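Local coordinates for protein TRAP dicarboxylate transporter-DctP subunit (Rhodobacter sphaeroides, PDB 4PE3) that probably serves as a periplasmic solute-binding protein that captures a substrate and delivers it to a TRAP transporter, at residues R34-D39 / G72-Y77; D90-D95 / L242-M247; D164-L169 / A306-I311. All coordinates share one frame; numbering follows the deposited sequence.

Interaction 1 (R34-D39 / G72-Y77)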
loop_
_atom_site.group_PDB
_atom_site.type_symbol
_atom_site.label_atom_id
_atom_site.label_comp_id
_atom_site.label_asym_id
_atom_site.label_seq_id
_atom_site.Cartn_x
_atom_site.Cartn_y
_atom_site.Cartn_z
ATOM N N ARG A 34 16.543 14.534 9.144
ATOM C CA ARG A 34 15.874 14.934 7.901
ATOM C C ARG A 34 15.351 13.700 7.159
ATOM O O ARG A 34 16.133 12.782 6.844
ATOM C CB ARG A 34 16.864 15.699 7.030
ATOM C CG ARG A 34 17.809 16.583 7.837
ATOM C CD ARG A 34 19.044 16.927 7.039
ATOM N NE ARG A 34 18.765 17.969 6.058
ATOM C CZ ARG A 34 19.184 17.965 4.795
ATOM N NH1 ARG A 34 19.915 16.964 4.315
ATOM N NH2 ARG A 34 18.873 18.986 4.007
ATOM N N PHE A 35 14.048 13.672 6.924
ATOM C CA PHE A 35 13.387 12.587 6.219
ATOM C C PHE A 35 12.841 13.057 4.894
ATOM O O PHE A 35 12.215 14.110 4.839
ATOM C CB PHE A 35 12.208 12.089 7.038
ATOM C CG PHE A 35 12.559 11.078 8.066
ATOM C CD1 PHE A 35 13.426 11.379 9.099
ATOM C CD2 PHE A 35 11.989 9.812 8.015
ATOM C CE1 PHE A 35 13.725 10.432 10.051
ATOM C CE2 PHE A 35 12.298 8.867 8.974
ATOM C CZ PHE A 35 13.172 9.182 9.982
ATOM N N GLN A 36 13.073 12.326 3.821
ATOM C CA GLN A 36 12.491 12.646 2.543
ATOM C C GLN A 36 11.282 11.770 2.241
ATOM O O GLN A 36 11.325 10.542 2.417
ATOM C CB GLN A 36 13.507 12.508 1.434
ATOM C CG GLN A 36 12.985 13.123 0.161
ATOM C CD GLN A 36 13.988 13.149 -0.944
ATOM O OE1 GLN A 36 14.911 13.972 -0.944
ATOM N NE2 GLN A 36 13.832 12.239 -1.901
ATOM N N SER A 37 10.193 12.392 1.813
ATOM C CA SER A 37 8.947 11.724 1.458
ATOM C C SER A 37 9.002 11.290 0.009
ATOM O O SER A 37 9.769 11.827 -0.776
ATOM C CB SER A 37 7.813 12.727 1.649
ATOM O OG SER A 37 6.561 12.117 1.341
ATOM N N SER A 38 8.160 10.329 -0.355
ATOM C CA SER A 38 7.901 10.050 -1.773
ATOM C C SER A 38 6.805 10.951 -2.369
ATOM O O SER A 38 6.532 10.898 -3.561
ATOM C CB SER A 38 7.515 8.572 -1.947
ATOM O OG SER A 38 6.414 8.279 -1.128
ATOM N N ASP A 39 6.171 11.774 -1.541
ATOM C CA ASP A 39 5.105 12.649 -2.008
ATOM C C ASP A 39 5.576 14.099 -2.082
ATOM O O ASP A 39 6.501 14.512 -1.371
ATOM C CB ASP A 39 3.915 12.524 -1.078
ATOM C CG ASP A 39 3.317 11.136 -1.086
ATOM O OD1 ASP A 39 3.051 10.624 -2.181
ATOM O OD2 ASP A 39 3.128 10.544 -0.008
ATOM N N GLY A 72 12.257 14.273 -3.866
ATOM C CA GLY A 72 13.237 14.843 -4.763
ATOM C C GLY A 72 13.995 16.041 -4.225
ATOM O O GLY A 72 14.779 16.636 -4.962
ATOM N N THR A 73 13.764 16.409 -2.965
ATOM C CA THR A 73 14.428 17.591 -2.405
ATOM C C THR A 73 15.924 17.436 -2.398
ATOM O O THR A 73 16.645 18.321 -2.845
ATOM C CB THR A 73 14.036 17.843 -0.951
ATOM O OG1 THR A 73 12.670 18.221 -0.899
ATOM C CG2 THR A 73 14.877 18.961 -0.356
ATOM N N ILE A 74 16.379 16.311 -1.858
ATOM C CA ILE A 74 17.796 16.080 -1.669
ATOM C C ILE A 74 18.296 15.059 -2.676
ATOM O O ILE A 74 19.380 15.232 -3.231
ATOM C CB ILE A 74 18.104 15.615 -0.234
ATOM C CG1 ILE A 74 17.556 16.615 0.779
ATOM C CG2 ILE A 74 19.609 15.458 -0.043
ATOM C CD1 ILE A 74 18.265 17.981 0.720
ATOM N N VAL A 75 17.518 14.005 -2.924
ATOM C CA VAL A 75 17.926 12.992 -3.886
ATOM C C VAL A 75 16.742 12.379 -4.611
ATOM O O VAL A 75 15.597 12.560 -4.215
ATOM C CB VAL A 75 18.686 11.841 -3.209
ATOM C CG1 VAL A 75 20.084 12.295 -2.819
ATOM C CG2 VAL A 75 17.897 11.313 -2.011
ATOM N N ASP A 76 17.042 11.649 -5.676
ATOM C CA ASP A 76 16.039 10.925 -6.445
ATOM C C ASP A 76 15.268 9.966 -5.537
ATOM O O ASP A 76 15.845 9.375 -4.623
ATOM C CB ASP A 76 16.759 10.151 -7.551
ATOM C CG ASP A 76 15.810 9.440 -8.476
ATOM O OD1 ASP A 76 15.500 8.255 -8.221
ATOM O OD2 ASP A 76 15.384 10.067 -9.465
ATOM N N TYR A 77 13.969 9.795 -5.786
ATOM C CA TYR A 77 13.126 8.929 -4.950
ATOM C C TYR A 77 13.568 7.450 -4.848
ATOM O O TYR A 77 13.235 6.774 -3.873
ATOM C CB TYR A 77 11.659 9.015 -5.403
ATOM C CG TYR A 77 11.354 8.299 -6.703
ATOM C CD1 TYR A 77 11.702 8.852 -7.931
ATOM C CD2 TYR A 77 10.720 7.071 -6.701
ATOM C CE1 TYR A 77 11.425 8.195 -9.111
ATOM C CE2 TYR A 77 10.434 6.410 -7.872
ATOM C CZ TYR A 77 10.789 6.974 -9.076
ATOM O OH TYR A 77 10.507 6.312 -10.251
#
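Gln36 grips the backbone of the 72-77 loop through both ends of its carboxamide. Gln36 OE1 accepts two amides: Ile74 N at 2.9 Å, tilted out of the carbonyl plane, and Val75 N at 3.3 Å, in that plane and on a lone pair. Gln36 NE2 donates to Val75 O at 2.9 Å, with the acceptor only 7° out of the amide plane. Val75 is thus held by its N and its O together, and bonds at both OE1 and NE2 hold the Gln36 amide against rotation about CG-CD. CG sits anti to the backbone N (chi1 -168°) and the chain runs out extended, carrying the amide off the strand into the turn. Glutamine suits the place because it can donate and accept at once.

Strand 32-37 lies between parallel strands 65-69 and 91-95, which are joined by a beta-alpha-beta crossover. The loop is the first leg of that crossover, leading from strand 65-69 into helix 80-86. Near its start Gly72 has a positive phi (81°), a conformation glycine adopts readily.

Van der Waals contact is slighter: the methyl Ile74 CD1 lies 3.5 Å from Arg34 NH2, the two side chains crossing at about a right angle, while Ile74 also packs on Met69, Leu88 and Ile89.

At the strand's end Ser37 OG accepts from Asp39 N at 2.9 Å, an ST turn, and is also hydrogen-bonded to Gln49.

Interaction 2 (D90-D95 / L242-M247)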
loop_
_atom_site.group_PDB
_atom_site.type_symbol
_atom_site.label_atom_id
_atom_site.label_comp_id
_atom_site.label_asym_id
_atom_site.label_seq_id
_atom_site.Cartn_x
_atom_site.Cartn_y
_atom_site.Cartn_z
ATOM N N ASP A 90 18.536 11.484 6.639
ATOM C CA ASP A 90 18.516 10.563 7.777
ATOM C C ASP A 90 17.429 9.496 7.715
ATOM O O ASP A 90 17.532 8.484 8.407
ATOM C CB ASP A 90 18.375 11.350 9.074
ATOM C CG ASP A 90 19.508 12.322 9.273
ATOM O OD1 ASP A 90 20.685 11.903 9.255
ATOM O OD2 ASP A 90 19.231 13.532 9.410
ATOM N N GLY A 91 16.394 9.704 6.918
ATOM C CA GLY A 91 15.366 8.696 6.765
ATOM C C GLY A 91 14.503 8.985 5.567
ATOM O O GLY A 91 14.727 9.955 4.826
ATOM N N HIS A 92 13.512 8.125 5.365
ATOM C CA HIS A 92 12.500 8.342 4.329
ATOM C C HIS A 92 11.139 7.831 4.734
ATOM O O HIS A 92 11.011 7.002 5.655
ATOM C CB HIS A 92 12.927 7.775 2.958
ATOM C CG HIS A 92 13.129 6.285 2.907
ATOM N ND1 HIS A 92 13.864 5.703 1.901
ATOM C CD2 HIS A 92 12.640 5.268 3.660
ATOM C CE1 HIS A 92 13.855 4.387 2.058
ATOM N NE2 HIS A 92 13.135 4.102 3.125
ATOM N N ILE A 93 10.127 8.362 4.064
ATOM C CA ILE A 93 8.769 7.845 4.143
ATOM C C ILE A 93 8.432 7.605 2.690
ATOM O O ILE A 93 8.190 8.554 1.941
ATOM C CB ILE A 93 7.789 8.847 4.792
ATOM C CG1 ILE A 93 8.258 9.269 6.184
ATOM C CG2 ILE A 93 6.402 8.213 4.847
ATOM C CD1 ILE A 93 7.361 10.263 6.887
ATOM N N THR A 94 8.446 6.344 2.251
ATOM C CA THR A 94 8.425 6.085 0.824
ATOM C C THR A 94 7.783 4.750 0.440
ATOM O O THR A 94 7.538 3.903 1.285
ATOM C CB THR A 94 9.855 6.171 0.238
ATOM O OG1 THR A 94 9.774 6.283 -1.185
ATOM C CG2 THR A 94 10.676 4.942 0.619
ATOM N N ASP A 95 7.524 4.614 -0.844
ATOM C CA ASP A 95 6.853 3.459 -1.417
ATOM C C ASP A 95 7.885 2.384 -1.579
ATOM O O ASP A 95 8.784 2.481 -2.413
ATOM C CB ASP A 95 6.310 3.877 -2.787
ATOM C CG ASP A 95 5.418 2.848 -3.431
ATOM O OD1 ASP A 95 5.686 1.639 -3.331
ATOM O OD2 ASP A 95 4.440 3.282 -4.087
ATOM N N LEU A 242 2.354 -0.521 0.549
ATOM C CA LEU A 242 3.100 -0.347 1.794
ATOM C C LEU A 242 4.021 0.854 1.668
ATOM O O LEU A 242 4.834 0.922 0.752
ATOM C CB LEU A 242 3.925 -1.606 2.092
ATOM C CG LEU A 242 4.558 -1.784 3.461
ATOM C CD1 LEU A 242 4.929 -3.231 3.737
ATOM C CD2 LEU A 242 5.800 -0.936 3.544
ATOM N N VAL A 243 3.848 1.802 2.581
ATOM C CA VAL A 243 4.770 2.933 2.713
ATOM C C VAL A 243 5.583 2.720 3.981
ATOM O O VAL A 243 5.039 2.482 5.066
ATOM C CB VAL A 243 4.003 4.264 2.739
ATOM C CG1 VAL A 243 4.838 5.373 3.293
ATOM C CG2 VAL A 243 3.549 4.582 1.347
ATOM N N GLU A 244 6.897 2.672 3.820
ATOM C CA GLU A 244 7.776 2.451 4.957
ATOM C C GLU A 244 8.259 3.768 5.546
ATOM O O GLU A 244 8.470 4.747 4.803
ATOM C CB GLU A 244 9.008 1.635 4.546
ATOM C CG GLU A 244 9.929 2.310 3.528
ATOM C CD GLU A 244 11.126 1.454 3.172
ATOM O OE1 GLU A 244 11.048 0.697 2.182
ATOM O OE2 GLU A 244 12.168 1.529 3.883
ATOM N N VAL A 245 8.398 3.792 6.872
ATOM C CA VAL A 245 9.095 4.857 7.589
ATOM C C VAL A 245 10.345 4.191 8.139
ATOM O O VAL A 245 10.265 3.276 8.964
ATOM C CB VAL A 245 8.251 5.423 8.752
ATOM C CG1 VAL A 245 8.980 6.497 9.497
ATOM C CG2 VAL A 245 6.926 5.971 8.225
ATOM N N SER A 246 11.490 4.625 7.630
ATOM C CA SER A 246 12.776 3.996 7.931
ATOM C C SER A 246 13.857 5.061 8.060
ATOM O O SER A 246 13.721 6.155 7.492
ATOM C CB SER A 246 13.166 3.051 6.809
ATOM O OG SER A 246 12.143 2.093 6.588
HETATM N N MSE A 247 14.946 4.751 8.758
HETATM C CA MSE A 247 15.995 5.744 8.966
HETATM C C MSE A 247 17.351 5.085 9.038
HETATM O O MSE A 247 17.477 3.844 9.070
HETATM C CB MSE A 247 15.719 6.564 10.223
HETATM C CG MSE A 247 16.029 5.902 11.552
HETATM SE SE MSE A 247 15.935 7.179 13.027
HETATM C CE MSE A 247 17.543 8.158 12.570
#
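An antiparallel strand pair inside a five-stranded mixed sheet joins His92 to Ser246 and Thr94 to Glu244, the two hydrogen-bonded pairs. Each pair closes a two-bond ring, His92 N to Ser246 O at 2.9 Å with Ser246 N returning to His92 O, and Thr94 N to Glu244 O at 3.0 Å with Glu244 N returning to Thr94 O. In between, Ile93 and Val245 form a non-hydrogen-bonded pair, and Ile93 CA lies 3.2 Å from Glu244 O in a CA-H...O contact. Gly91, lacking a side chain, lets its CA come within 3.7 Å of the CA of selenomethionine Met247.

The sheet is the core of one alpha/beta lobe of this solute-binding fold, and strand 243-248 is where the chain, after a long excursion, returns to it. On the face bearing His92, Thr94, Glu244 and Ser246 a buried polar cluster forms. His92 NE2 donates to Glu244 OE2 at 2.9 Å, nearly in the ring plane but from above the carboxylate, the two planes standing 89° apart. Ser246 OG donates to Glu244 OE2 at 2.8 Å from the opposite face. Thr94 CG2 lies over the centre of the imidazole face, and His92 ND1 is bonded to Thr80 OG1, so the ring is fixed on both nitrogens. Glu244 OE1 is bonded to Thr96 OG1, and an acetate ion lies about 3 Å from the Glu244 side chain.

On the opposite face, Ile93, Val243 and Val245 make an aliphatic patch: Ile93 CG2 meets Val243 CG1 at 3.6 Å, and the Ile93 side chain lies beside that of Val245, which packs on Phe35.

Interaction 3 (D164-L169 / A306-I311). With ZN (zinc ion), chain N.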
loop_
_atom_site.group_PDB
_atom_site.type_symbol
_atom_site.label_atom_id
_atom_site.label_comp_id
_atom_site.label_asym_id
_atom_site.label_seq_id
_atom_site.Cartn_x
_atom_site.Cartn_y
_atom_site.Cartn_z
ATOM N N ASP A 164 -19.734 -9.788 -7.902
ATOM C CA ASP A 164 -19.895 -10.245 -6.528
ATOM C C ASP A 164 -19.032 -11.450 -6.209
ATOM O O ASP A 164 -18.872 -11.779 -5.035
ATOM C CB ASP A 164 -21.360 -10.568 -6.242
ATOM C CG ASP A 164 -22.210 -9.312 -6.237
ATOM O OD1 ASP A 164 -22.013 -8.447 -5.353
ATOM O OD2 ASP A 164 -23.028 -9.147 -7.157
ATOM N N THR A 165 -18.483 -12.102 -7.233
ATOM C CA THR A 165 -17.638 -13.277 -7.016
ATOM C C THR A 165 -16.391 -13.186 -7.889
ATOM O O THR A 165 -16.365 -12.435 -8.878
ATOM C CB THR A 165 -18.358 -14.575 -7.381
ATOM O OG1 THR A 165 -18.532 -14.607 -8.801
ATOM C CG2 THR A 165 -19.713 -14.692 -6.653
ATOM N N VAL A 166 -15.372 -13.974 -7.554
ATOM C CA VAL A 166 -14.194 -14.019 -8.376
ATOM C C VAL A 166 -14.524 -14.495 -9.781
ATOM O O VAL A 166 -13.910 -14.061 -10.754
ATOM C CB VAL A 166 -13.125 -14.906 -7.747
ATOM C CG1 VAL A 166 -11.939 -15.024 -8.658
ATOM C CG2 VAL A 166 -12.718 -14.368 -6.391
ATOM N N GLU A 167 -15.491 -15.410 -9.882
ATOM C CA GLU A 167 -15.921 -15.928 -11.165
ATOM C C GLU A 167 -16.429 -14.823 -12.093
ATOM O O GLU A 167 -16.305 -14.925 -13.318
ATOM C CB GLU A 167 -17.034 -16.971 -10.953
ATOM C CG GLU A 167 -16.570 -18.345 -10.398
ATOM C CD GLU A 167 -16.286 -18.363 -8.891
ATOM O OE1 GLU A 167 -16.589 -17.399 -8.161
ATOM O OE2 GLU A 167 -15.753 -19.386 -8.419
ATOM N N ASP A 168 -16.998 -13.768 -11.514
ATOM C CA ASP A 168 -17.479 -12.651 -12.312
ATOM C C ASP A 168 -16.357 -11.927 -13.065
ATOM O O ASP A 168 -16.627 -11.187 -13.997
ATOM C CB ASP A 168 -18.272 -11.676 -11.448
ATOM C CG ASP A 168 -19.605 -12.244 -10.965
ATOM O OD1 ASP A 168 -20.225 -13.119 -11.639
ATOM O OD2 ASP A 168 -20.078 -11.808 -9.897
ATOM N N LEU A 169 -15.103 -12.133 -12.691
ATOM C CA LEU A 169 -14.008 -11.466 -13.379
ATOM C C LEU A 169 -13.659 -12.074 -14.735
ATOM O O LEU A 169 -12.953 -11.459 -15.533
ATOM C CB LEU A 169 -12.766 -11.510 -12.495
ATOM C CG LEU A 169 -12.785 -10.672 -11.222
ATOM C CD1 LEU A 169 -11.533 -11.017 -10.381
ATOM C CD2 LEU A 169 -12.860 -9.184 -11.518
ATOM N N ALA A 306 -11.277 -14.691 0.157
ATOM C CA ALA A 306 -10.367 -15.830 0.351
ATOM C C ALA A 306 -10.111 -16.546 -0.978
ATOM O O ALA A 306 -8.992 -16.966 -1.246
ATOM C CB ALA A 306 -10.930 -16.808 1.386
ATOM N N LYS A 307 -11.134 -16.662 -1.816
ATOM C CA LYS A 307 -10.947 -17.239 -3.138
ATOM C C LYS A 307 -9.983 -16.375 -3.967
ATOM O O LYS A 307 -9.113 -16.891 -4.662
ATOM C CB LYS A 307 -12.302 -17.426 -3.834
ATOM C CG LYS A 307 -13.038 -18.667 -3.349
ATOM C CD LYS A 307 -14.528 -18.635 -3.684
ATOM C CE LYS A 307 -14.765 -18.408 -5.139
ATOM N NZ LYS A 307 -16.239 -18.415 -5.441
ATOM N N PHE A 308 -10.131 -15.055 -3.895
ATOM C CA PHE A 308 -9.224 -14.178 -4.633
ATOM C C PHE A 308 -7.776 -14.335 -4.137
ATOM O O PHE A 308 -6.846 -14.406 -4.940
ATOM C CB PHE A 308 -9.681 -12.725 -4.582
ATOM C CG PHE A 308 -8.976 -11.857 -5.575
ATOM C CD1 PHE A 308 -9.375 -11.835 -6.905
ATOM C CD2 PHE A 308 -7.898 -11.075 -5.190
ATOM C CE1 PHE A 308 -8.712 -11.031 -7.833
ATOM C CE2 PHE A 308 -7.233 -10.270 -6.113
ATOM C CZ PHE A 308 -7.633 -10.249 -7.429
ATOM N N ARG A 309 -7.595 -14.459 -2.829
ATOM C CA ARG A 309 -6.253 -14.742 -2.299
ATOM C C ARG A 309 -5.641 -15.999 -2.889
ATOM O O ARG A 309 -4.454 -16.050 -3.186
ATOM C CB ARG A 309 -6.249 -14.919 -0.781
ATOM C CG ARG A 309 -6.581 -13.672 -0.048
ATOM C CD ARG A 309 -6.287 -13.798 1.434
ATOM N NE ARG A 309 -6.714 -12.564 2.055
ATOM C CZ ARG A 309 -7.951 -12.298 2.460
ATOM N NH1 ARG A 309 -8.891 -13.237 2.419
ATOM N NH2 ARG A 309 -8.223 -11.092 2.954
ATOM N N GLY A 310 -6.464 -17.023 -3.039
ATOM C CA GLY A 310 -5.985 -18.291 -3.551
ATOM C C GLY A 310 -5.528 -18.176 -4.991
ATOM O O GLY A 310 -4.531 -18.764 -5.391
ATOM N N ILE A 311 -6.252 -17.403 -5.788
ATOM C CA ILE A 311 -5.823 -17.194 -7.157
ATOM C C ILE A 311 -4.517 -16.397 -7.153
ATOM O O ILE A 311 -3.574 -16.723 -7.856
ATOM C CB ILE A 311 -6.900 -16.463 -7.971
ATOM C CG1 ILE A 311 -8.028 -17.437 -8.282
ATOM C CG2 ILE A 311 -6.332 -15.936 -9.263
ATOM C CD1 ILE A 311 -9.378 -16.919 -7.948
HETATM ZN ZN ZN N . -22.232 -12.707 -9.911
HETATM O O HOH W 1 -23.114 -10.301 -9.934
#
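Val166 plugs the 164-169 loop into helix 302-320. Val166 CG2 rests against Phe308 CB at 3.9 Å and lies at the edge of that ring, while Val166 CG1 meets Ile311 CD1 tip to tip; the closeness of this pair is somewhat doubtful, since Ile311 chi2 (130°) lies away from the usual staggered values. A beta-branched valine suits this place because its two methyls, splayed from one carbon, reach neighbouring turns of the helix. Leu169 CD1 comes to the ring edge as well, 3.8 Å from Phe308 CE1, with the two side chains at about a right angle.

Towards the surface, Lys307 NZ forms a salt bridge to Glu167, at 2.9 Å from Glu167 OE1 on its syn lone pair and with a weak bond to OE2. Glu167 bends at chi2 (78°) to bring its carboxylate over to the lysine, which is shared with Glu304 in a second salt bridge. Glu304 also accepts from Val166 N, so the helix holds the loop's backbone too.

Further out, the loop is braced from within. Asp168 OD2 accepts from Asp164 N at 2.9 Å and from Thr165 N, and Thr165 OG1 accepts from Asp168 N, an ST motif just ahead of the 3-10 segment 167-169. The Asp168 carboxylate binds a zinc ion, OD2 at 2.3 Å and OD1 at a longer 2.7 Å; a water on the zinc donates to Asp164 OD2.

Zinc and the two amides would probably stabilise the ionised carboxylate, while Lys307, paired with Glu167 and Glu304, probably stays protonated, although a second zinc lies about 5 Å from its side chain.

Overall arrangement
From the N terminus, interaction 1 closes first, returning the chain to strand 32-37 after helix 44-59 and strand 65-69. Interaction 2 opens at strand 91-95, so the two are in series, yet they touch: strands 32-37 and 91-95 are neighbours in one sheet, and Ser38 N probably bonds to Ile93 O. Before strand 243-248 completes interaction 2, segment 164-169 has opened interaction 3, which closes later on helix 302-320; interactions 2 and 3 therefore cross. Their centres lie about 32 Å apart, on opposite sides of the chain's centre. Interaction 1 ties a loop to the five-stranded sheet and interaction 2 pairs two of its strands, whereas interaction 3 fastens a loop beyond strand 157-159 to a C-terminal helix.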